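Local structure of biphenyl 2,3-Dioxygenase Beta Subunit (Sphingobium yanoikuyae, 2GBW) at residues L123-R128 with V133-L138. The protein probably serves as the beta subunit of a ring-hydroxylating dioxygenase that acts on biphenyl. Residues are numbered along the deposited sequence; the frame is centred on the assembly and turned at random.
Sequences LVYRNR and VTVHTL
Tyr125 and Val135 meet through their first torsions: chi1 of Tyr125 is -109°, off the usual staggered values, and Val135 turns CG2 anti to its carbonyl carbon. That methyl therefore sits over one face of the phenol ring, 3.5 Å from Val135 CG2 to the centroid of the Tyr125 ring, a CH-pi contact displaced toward the CZ side. Val133 CG1 adds an oblique touch at Tyr125 CE2, 4.0 Å away. Cut back to alanine, Tyr125 would probably leave the Val135 CG2 methyl without its aromatic partner and open a gap beside Val133 and Val135. On the same face of the sheet, Leu123 CD1 touches two methyls tightly, at 3.4 Å from both Val135 CG1 and Thr137 CG2, while Asn127 lies alongside Val133.

Between the strands runs a regular antiparallel ladder, its strand segments at 165°. Val124 and His136 exchange two backbone bonds, Val124 N to His136 O and His136 N to Val124 O, each 2.9 Å; Arg126 and Thr134 form the next hydrogen-bonded pair. Val135 CA adds a C-H...O contact to Val124 O.

On the opposite face, Arg126 bends at chi3; its CD passes 3.7 Å from Thr134 OG1 and comes near the His136 ring, while the guanidinium, its plane 49° from that ring, has His136 NE2 near its edge. Asp167 ties this group together, salt-bridged to Arg126 and hydrogen-bonded to Thr134 OG1 and His136 NE2; its charge probably offsets that of the arginine. His136 is a zinc ligand in a crystal structure of this protein, though no zinc is bound here.

The pair forms the end of the hairpin 115-128/132-147 in the curved sheet of this NTF2-like fold. Strand 98-112 pairs with 123-128 along its other edge, strand 150-160 flanks 132-147 on its other side and touches Leu138, and the Tyr125 face is buried against two neighbouring copies of the subunit.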
# COMPACT_ATOMS: atom_id res chain seq x y z
N LEU B 123 1.01 -10.26 17.22
CA LEU B 123 0.56 -9.55 16.03
C LEU B 123 -0.73 -8.81 16.39
O LEU B 123 -1.70 -9.41 16.85
CB LEU B 123 0.28 -10.56 14.89
CG LEU B 123 -0.31 -10.05 13.56
CD1 LEU B 123 0.55 -9.01 12.86
CD2 LEU B 123 -0.56 -11.29 12.63
N VAL B 124 -0.74 -7.51 16.12
CA VAL B 124 -1.84 -6.63 16.53
C VAL B 124 -2.39 -5.96 15.30
O VAL B 124 -1.65 -5.30 14.58
CB VAL B 124 -1.41 -5.48 17.51
CG1 VAL B 124 -2.65 -4.63 17.87
CG2 VAL B 124 -0.73 -6.06 18.77
N TYR B 125 -3.65 -6.24 15.02
CA TYR B 125 -4.38 -5.65 13.93
C TYR B 125 -5.38 -4.64 14.48
O TYR B 125 -6.23 -4.97 15.28
CB TYR B 125 -5.17 -6.72 13.14
CG TYR B 125 -4.65 -7.02 11.80
CD1 TYR B 125 -3.62 -7.92 11.63
CD2 TYR B 125 -5.18 -6.40 10.70
CE1 TYR B 125 -3.10 -8.18 10.38
CE2 TYR B 125 -4.71 -6.68 9.45
CZ TYR B 125 -3.65 -7.56 9.31
OH TYR B 125 -3.13 -7.81 8.07
N ARG B 126 -5.33 -3.43 13.94
CA ARG B 126 -6.18 -2.33 14.36
C ARG B 126 -6.97 -1.76 13.18
O ARG B 126 -6.41 -1.58 12.08
CB ARG B 126 -5.36 -1.19 14.98
CG ARG B 126 -4.39 -1.60 16.10
CD ARG B 126 -3.52 -0.41 16.57
NE ARG B 126 -4.23 0.53 17.44
CZ ARG B 126 -3.77 1.71 17.84
NH1 ARG B 126 -2.65 2.21 17.31
NH2 ARG B 126 -4.46 2.45 18.69
N ASN B 127 -8.25 -1.47 13.40
CA ASN B 127 -9.12 -0.84 12.40
C ASN B 127 -9.86 0.31 13.02
O ASN B 127 -10.21 0.25 14.21
CB ASN B 127 -10.17 -1.86 11.91
CG ASN B 127 -9.59 -2.91 11.03
OD1 ASN B 127 -9.05 -3.91 11.53
ND2 ASN B 127 -9.70 -2.72 9.71
N ARG B 128 -10.02 1.39 12.26
CA ARG B 128 -10.86 2.48 12.72
C ARG B 128 -11.44 3.20 11.52
O ARG B 128 -11.02 2.98 10.36
CB ARG B 128 -10.09 3.47 13.59
CG ARG B 128 -8.97 4.20 12.86
CD ARG B 128 -8.14 5.10 13.85
NE ARG B 128 -9.01 6.04 14.57
CZ ARG B 128 -9.33 7.24 14.16
NH1 ARG B 128 -8.83 7.71 13.01
NH2 ARG B 128 -10.15 7.98 14.89
N VAL B 133 -6.47 0.89 8.64
CA VAL B 133 -6.00 -0.43 9.08
C VAL B 133 -4.50 -0.26 9.34
O VAL B 133 -3.75 0.28 8.49
CB VAL B 133 -6.07 -1.54 7.98
CG1 VAL B 133 -5.58 -2.90 8.55
CG2 VAL B 133 -7.41 -1.67 7.36
N THR B 134 -4.06 -0.65 10.53
CA THR B 134 -2.65 -0.67 10.83
C THR B 134 -2.33 -1.99 11.51
O THR B 134 -3.21 -2.64 12.16
CB THR B 134 -2.27 0.48 11.73
OG1 THR B 134 -2.97 0.39 12.96
CG2 THR B 134 -2.53 1.90 11.02
N VAL B 135 -1.07 -2.39 11.32
CA VAL B 135 -0.62 -3.71 11.82
C VAL B 135 0.71 -3.61 12.50
O VAL B 135 1.62 -2.95 11.98
CB VAL B 135 -0.51 -4.69 10.68
CG1 VAL B 135 -0.07 -6.13 11.23
CG2 VAL B 135 -1.84 -4.74 9.89
N HIS B 136 0.86 -4.26 13.66
CA HIS B 136 2.11 -4.19 14.43
C HIS B 136 2.54 -5.59 14.80
O HIS B 136 1.70 -6.45 15.09
CB HIS B 136 1.94 -3.38 15.72
CG HIS B 136 1.50 -1.98 15.50
ND1 HIS B 136 2.38 -0.91 15.34
CD2 HIS B 136 0.26 -1.47 15.40
CE1 HIS B 136 1.67 0.19 15.20
NE2 HIS B 136 0.38 -0.13 15.16
N THR B 137 3.84 -5.82 14.81
CA THR B 137 4.38 -7.03 15.38
C THR B 137 5.42 -6.69 16.39
O THR B 137 6.20 -5.73 16.22
CB THR B 137 4.92 -8.02 14.36
OG1 THR B 137 6.00 -7.44 13.63
CG2 THR B 137 3.81 -8.40 13.40
N LEU B 138 5.37 -7.48 17.47
CA LEU B 138 6.23 -7.30 18.65
C LEU B 138 6.64 -8.64 19.28
O LEU B 138 5.90 -9.65 19.18
CB LEU B 138 5.48 -6.54 19.77
CG LEU B 138 4.83 -5.17 19.58
CD1 LEU B 138 3.37 -5.43 19.21
CD2 LEU B 138 4.91 -4.23 20.84
O HOH W 1 -5.96 1.68 12.55